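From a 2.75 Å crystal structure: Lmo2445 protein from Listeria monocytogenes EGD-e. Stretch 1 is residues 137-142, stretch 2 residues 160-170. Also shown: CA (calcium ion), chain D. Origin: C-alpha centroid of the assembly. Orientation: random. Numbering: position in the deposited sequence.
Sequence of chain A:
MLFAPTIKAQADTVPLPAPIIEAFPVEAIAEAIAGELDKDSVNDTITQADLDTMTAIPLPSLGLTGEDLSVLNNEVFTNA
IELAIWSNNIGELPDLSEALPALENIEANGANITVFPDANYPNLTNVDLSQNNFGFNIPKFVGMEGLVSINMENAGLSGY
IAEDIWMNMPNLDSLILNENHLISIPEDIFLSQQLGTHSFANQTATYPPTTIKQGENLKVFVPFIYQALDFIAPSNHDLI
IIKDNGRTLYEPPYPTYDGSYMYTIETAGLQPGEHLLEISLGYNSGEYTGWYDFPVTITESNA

Stretch 1, residues 137-142: NIPKFV
Stretch 2 (160-170) YIAEDIWMNMP

Two irregular segments of one chain can pack closely without sharing a strand or a helix, for example when an indole hydrogen-bonds to a backbone carbonyl and apolar side chains fill the space around it. The contact between residues 137-142 and 160-170 of Lmo2445 illustrates the principle. Neither segment is regular, and 393 Å² is buried between them. The two segments run in the same general direction, with the CA atoms of Ile 138 and Ile 161 7.8 Å apart and those of Lys 140 and Trp 166 6.5 Å apart.

Stretch 2 enters extended. Tyr 160 (phi/psi -92/141) directs its CB away, whereas Ile 161 (-131/141; chi1 p, chi2 t) points toward stretch 1 and places its CG2 3.7 Å from CG1 of Ile 138. A type I turn then runs from Ala 162 to Ile 165, with Glu 163 at -62/-36 and Asp 164 at -90/6. These two corner residues lie out of reach of stretch 1; Glu 163 OE1 instead binds the calcium ion at 2.5 Å. The turn returns Ile 165 (-73/157; p, t) to the contact, its CD1 4.1 Å from Ile 138 CG2. Ile 138 (-73/122; m, m) thus meets both isoleucines. Lys 140 (-99/-13; m, t, p, p) starts away, yet its NZ comes within 4.2 Å of Ile 165 CG2.

Trp 166 is the anchor. Its backbone takes left-handed values (64/34), and with chi1 m and chi2 -43° the side chain leaves sideways but ends nearer to stretch 1. There NE1 donates a hydrogen bond to Pro 139 O at 2.9 Å, with an N-H...O angle of 154°. The acceptor lies near the indole plane, as suits an in-plane N-H, while CZ2 packs 3.8 Å from Ile 138 CG2. Phe 141, also left-handed (61/41; chi1 m, chi2 -81°), brings its CD2 to 3.7 Å from Trp 166 CD1. Its ring and the indole's five-membered ring are oblique, with planes at 48° and centroids 5.4 Å apart.

Selenomethionine Met 167 (-108/14) stays out of reach. Asn 168 (-106/12; chi1 p, chi2 -32°) points toward stretch 1, its ND2 3.7 Å from Lys 140 O, a proximity rather than a hydrogen bond. Selenomethionine Met 169 (-124/87; m, t, m) closes the contact: its SE is 4.1 Å from Phe 141 CB and lies obliquely to the phenyl ring. Pro 170 (-60/-15) carries the chain beyond reach.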

ATOM      1  N   ASN A 137       6.926  -3.493   0.955  1.00 44.71           N
ATOM      2  CA  ASN A 137       6.582  -3.833  -0.430  1.00 44.27           C
ATOM      3  C   ASN A 137       5.748  -2.763  -1.135  1.00 44.05           C
ATOM      4  O   ASN A 137       4.561  -2.949  -1.396  1.00 43.91           O
ATOM      5  CB  ASN A 137       5.840  -5.166  -0.459  1.00 43.71           C
ATOM      6  CG  ASN A 137       6.666  -6.300   0.074  1.00 42.69           C
ATOM      7  OD1 ASN A 137       7.851  -6.397  -0.196  1.00 43.52           O
ATOM      8  ND2 ASN A 137       6.037  -7.179   0.811  1.00 42.68           N
ATOM      9  N   ILE A 138       6.391  -1.648  -1.455  1.00 45.26           N
ATOM     10  CA  ILE A 138       5.738  -0.543  -2.143  1.00 45.13           C
ATOM     11  C   ILE A 138       5.499  -0.952  -3.605  1.00 45.28           C
ATOM     12  O   ILE A 138       6.455  -1.298  -4.293  1.00 44.65           O
ATOM     13  CB  ILE A 138       6.645   0.707  -2.177  1.00 46.92           C
ATOM     14  CG1 ILE A 138       7.263   1.018  -0.802  1.00 46.84           C
ATOM     15  CG2 ILE A 138       5.899   1.899  -2.770  1.00 47.59           C
ATOM     16  CD1 ILE A 138       6.273   1.272   0.301  1.00 46.89           C
ATOM     17  N   PRO A 139       4.231  -0.934  -4.082  1.00 45.41           N
ATOM     18  CA  PRO A 139       3.999  -1.303  -5.471  1.00 45.07           C
ATOM     19  C   PRO A 139       4.266  -0.153  -6.452  1.00 46.33           C
ATOM     20  O   PRO A 139       4.001   1.002  -6.135  1.00 44.61           O
ATOM     21  CB  PRO A 139       2.516  -1.692  -5.480  1.00 44.30           C
ATOM     22  CG  PRO A 139       1.897  -0.872  -4.412  1.00 43.53           C
ATOM     23  CD  PRO A 139       2.956  -0.723  -3.357  1.00 44.50           C
ATOM     24  N   LYS A 140       4.785  -0.493  -7.635  1.00 49.43           N
ATOM     25  CA  LYS A 140       5.084   0.465  -8.712  1.00 51.73           C
ATOM     26  C   LYS A 140       4.004   0.516  -9.806  1.00 49.87           C
ATOM     27  O   LYS A 140       4.006   1.420 -10.637  1.00 50.68           O
ATOM     28  CB  LYS A 140       6.443   0.140  -9.349  1.00 55.40           C
ATOM     29  CG  LYS A 140       7.639   0.344  -8.428  1.00 58.06           C
ATOM     30  CD  LYS A 140       8.957  -0.144  -9.054  1.00 63.79           C
ATOM     31  CE  LYS A 140       9.433   0.610 -10.304  1.00 66.00           C
ATOM     32  NZ  LYS A 140       9.720   2.050 -10.022  1.00 67.23           N
ATOM     33  N   PHE A 141       3.101  -0.457  -9.806  1.00 48.32           N
ATOM     34  CA  PHE A 141       2.004  -0.541 -10.784  1.00 48.19           C
ATOM     35  C   PHE A 141       2.470  -0.680 -12.245  1.00 50.51           C
ATOM     36  O   PHE A 141       1.913  -0.038 -13.144  1.00 54.45           O
ATOM     37  CB  PHE A 141       1.028   0.632 -10.616  1.00 46.52           C
ATOM     38  CG  PHE A 141       0.528   0.786  -9.219  1.00 45.39           C
ATOM     39  CD1 PHE A 141      -0.518  -0.005  -8.750  1.00 44.78           C
ATOM     40  CD2 PHE A 141       1.106   1.707  -8.360  1.00 45.39           C
ATOM     41  CE1 PHE A 141      -0.980   0.120  -7.452  1.00 43.93           C
ATOM     42  CE2 PHE A 141       0.650   1.843  -7.059  1.00 44.68           C
ATOM     43  CZ  PHE A 141      -0.397   1.048  -6.603  1.00 44.54           C
ATOM     44  N   VAL A 142       3.498  -1.498 -12.484  1.00 50.17           N
ATOM     45  CA  VAL A 142       3.980  -1.722 -13.853  1.00 52.45           C
ATOM     46  C   VAL A 142       2.936  -2.639 -14.493  1.00 52.20           C
ATOM     47  O   VAL A 142       2.557  -3.662 -13.915  1.00 50.79           O
ATOM     48  CB  VAL A 142       5.420  -2.303 -13.946  1.00 53.97           C
ATOM     49  CG1 VAL A 142       5.795  -2.596 -15.398  1.00 55.38           C
ATOM     50  CG2 VAL A 142       6.435  -1.344 -13.327  1.00 53.78           C
ATOM     51  N   TYR A 160      11.539   4.072   2.870  1.00 42.52           N
ATOM     52  CA  TYR A 160      11.870   5.091   1.907  1.00 44.42           C
ATOM     53  C   TYR A 160      11.306   4.801   0.516  1.00 45.33           C
ATOM     54  O   TYR A 160      11.300   3.658   0.083  1.00 45.29           O
ATOM     55  CB  TYR A 160      13.412   5.172   1.808  1.00 45.63           C
ATOM     56  CG  TYR A 160      13.935   6.200   0.822  1.00 45.78           C
ATOM     57  CD1 TYR A 160      14.181   7.515   1.217  1.00 46.02           C
ATOM     58  CD2 TYR A 160      14.183   5.859  -0.499  1.00 46.33           C
ATOM     59  CE1 TYR A 160      14.648   8.462   0.321  1.00 46.73           C
ATOM     60  CE2 TYR A 160      14.654   6.797  -1.403  1.00 47.53           C
ATOM     61  CZ  TYR A 160      14.882   8.094  -0.989  1.00 47.39           C
ATOM     62  OH  TYR A 160      15.349   9.006  -1.892  1.00 48.09           O
ATOM     63  N   ILE A 161      10.832   5.844  -0.166  1.00 47.72           N
ATOM     64  CA  ILE A 161      10.360   5.723  -1.550  1.00 49.85           C
ATOM     65  C   ILE A 161      11.007   6.824  -2.379  1.00 50.60           C
ATOM     66  O   ILE A 161      11.159   7.958  -1.919  1.00 49.81           O
ATOM     67  CB  ILE A 161       8.836   5.703  -1.723  1.00 51.31           C
ATOM     68  CG1 ILE A 161       8.169   6.999  -1.282  1.00 52.09           C
ATOM     69  CG2 ILE A 161       8.258   4.531  -0.945  1.00 52.65           C
ATOM     70  CD1 ILE A 161       6.678   6.954  -1.535  1.00 51.92           C
ATOM     71  N   ALA A 162      11.376   6.465  -3.601  1.00 51.83           N
ATOM     72  CA  ALA A 162      12.052   7.369  -4.506  1.00 54.15           C
ATOM     73  C   ALA A 162      11.226   8.588  -4.910  1.00 56.34           C
ATOM     74  O   ALA A 162      10.001   8.542  -4.940  1.00 56.66           O
ATOM     75  CB  ALA A 162      12.514   6.605  -5.738  1.00 53.85           C
ATOM     76  N   GLU A 163      11.928   9.682  -5.195  1.00 60.32           N
ATOM     77  CA  GLU A 163      11.301  10.916  -5.635  1.00 62.60           C
ATOM     78  C   GLU A 163      10.562  10.689  -6.951  1.00 62.13           C
ATOM     79  O   GLU A 163       9.493  11.246  -7.151  1.00 60.22           O
ATOM     80  CB  GLU A 163      12.329  12.069  -5.796  1.00 65.18           C
ATOM     81  CG  GLU A 163      12.987  12.552  -4.498  1.00 66.87           C
ATOM     82  CD  GLU A 163      13.897  13.790  -4.659  1.00 71.94           C
ATOM     83  OE1 GLU A 163      14.351  14.343  -3.625  1.00 71.92           O
ATOM     84  OE2 GLU A 163      14.168  14.244  -5.799  1.00 75.85           O
ATOM     85  N   ASP A 164      11.125   9.840  -7.812  1.00 64.92           N
ATOM     86  CA  ASP A 164      10.559   9.559  -9.154  1.00 69.26           C
ATOM     87  C   ASP A 164       9.534   8.405  -9.350  1.00 68.63           C
ATOM     88  O   ASP A 164       9.134   8.141 -10.496  1.00 69.19           O
ATOM     89  CB  ASP A 164      11.695   9.484 -10.220  1.00 72.72           C
ATOM     90  CG  ASP A 164      12.740   8.388  -9.950  1.00 75.11           C
ATOM     91  OD1 ASP A 164      12.562   7.558  -9.038  1.00 76.98           O
ATOM     92  OD2 ASP A 164      13.758   8.363 -10.674  1.00 79.48           O
ATOM     93  N   ILE A 165       9.073   7.737  -8.291  1.00 66.02           N
ATOM     94  CA  ILE A 165       8.086   6.679  -8.539  1.00 65.48           C
ATOM     95  C   ILE A 165       6.728   7.276  -8.904  1.00 62.87           C
ATOM     96  O   ILE A 165       6.414   8.428  -8.574  1.00 62.75           O
ATOM     97  CB  ILE A 165       7.896   5.647  -7.395  1.00 67.60           C
ATOM     98  CG1 ILE A 165       7.184   6.230  -6.173  1.00 68.55           C
ATOM     99  CG2 ILE A 165       9.230   5.001  -7.020  1.00 71.10           C
ATOM    100  CD1 ILE A 165       6.851   5.150  -5.163  1.00 69.73           C
ATOM    101  N   TRP A 166       5.946   6.447  -9.583  1.00 58.64           N
ATOM    102  CA  TRP A 166       4.611   6.761 -10.045  1.00 55.74           C
ATOM    103  C   TRP A 166       4.551   7.902 -11.089  1.00 56.74           C
ATOM    104  O   TRP A 166       3.579   8.670 -11.157  1.00 55.17           O
ATOM    105  CB  TRP A 166       3.647   6.956  -8.858  1.00 53.99           C
ATOM    106  CG  TRP A 166       3.645   5.793  -7.867  1.00 51.40           C
ATOM    107  CD1 TRP A 166       3.639   4.456  -8.171  1.00 50.97           C
ATOM    108  CD2 TRP A 166       3.540   5.872  -6.438  1.00 49.86           C
ATOM    109  NE1 TRP A 166       3.607   3.706  -7.023  1.00 49.03           N
ATOM    110  CE2 TRP A 166       3.533   4.548  -5.945  1.00 48.53           C
ATOM    111  CE3 TRP A 166       3.474   6.932  -5.523  1.00 49.42           C
ATOM    112  CZ2 TRP A 166       3.461   4.259  -4.575  1.00 46.83           C
ATOM    113  CZ3 TRP A 166       3.404   6.642  -4.168  1.00 47.66           C
ATOM    114  CH2 TRP A 166       3.399   5.313  -3.708  1.00 46.94           C
HETATM  115  N   MSE A 167       5.591   7.965 -11.923  1.00 58.49           N
HETATM  116  CA  MSE A 167       5.695   8.954 -12.998  1.00 61.04           C
HETATM  117  C   MSE A 167       5.495   8.303 -14.337  1.00 62.99           C
HETATM  118  O   MSE A 167       5.765   8.896 -15.381  1.00 65.94           O
HETATM  119  CB  MSE A 167       7.071   9.582 -12.915  1.00 62.67           C
HETATM  120  CG  MSE A 167       7.179  10.455 -11.677  1.00 63.19           C
HETATM  121 SE   MSE A 167       6.010  12.022 -11.892  1.00 65.99          SE
HETATM  122  CE  MSE A 167       7.089  13.068 -13.174  1.00 68.13           C
ATOM    123  N   ASN A 168       4.995   7.074 -14.301  1.00 63.19           N
ATOM    124  CA  ASN A 168       4.723   6.265 -15.480  1.00 64.73           C
ATOM    125  C   ASN A 168       3.202   6.154 -15.794  1.00 62.47           C
ATOM    126  O   ASN A 168       2.816   5.332 -16.624  1.00 60.89           O
ATOM    127  CB  ASN A 168       5.312   4.854 -15.234  1.00 66.34           C
ATOM    128  CG  ASN A 168       4.711   4.150 -13.987  1.00 66.42           C
ATOM    129  OD1 ASN A 168       4.336   4.802 -12.995  1.00 64.47           O
ATOM    130  ND2 ASN A 168       4.631   2.812 -14.035  1.00 66.70           N
HETATM  131  N   MSE A 169       2.360   6.971 -15.138  1.00 60.54           N
HETATM  132  CA  MSE A 169       0.889   6.933 -15.305  1.00 59.30           C
HETATM  133  C   MSE A 169       0.357   8.286 -15.718  1.00 58.61           C
HETATM  134  O   MSE A 169      -0.064   9.072 -14.868  1.00 56.80           O
HETATM  135  CB  MSE A 169       0.315   6.496 -13.961  1.00 58.69           C
HETATM  136  CG  MSE A 169       0.521   4.992 -13.757  1.00 59.55           C
HETATM  137 SE   MSE A 169       0.009   4.430 -11.938  1.00 58.89          SE
HETATM  138  CE  MSE A 169       1.696   4.958 -11.066  1.00 58.48           C
ATOM    139  N   PRO A 170       0.332   8.563 -17.026  1.00 59.15           N
ATOM    140  CA  PRO A 170      -0.093   9.890 -17.514  1.00 60.36           C
ATOM    141  C   PRO A 170      -1.500  10.393 -17.192  1.00 59.97           C
ATOM    142  O   PRO A 170      -1.751  11.589 -17.348  1.00 61.53           O
ATOM    143  CB  PRO A 170       0.113   9.793 -19.037  1.00 61.76           C
ATOM    144  CG  PRO A 170       0.060   8.350 -19.350  1.00 60.70           C
ATOM    145  CD  PRO A 170       0.612   7.645 -18.152  1.00 59.07           C
TER
HETATM  146 CA    CA D 403      14.494  16.889  -3.618  1.00 79.75          CA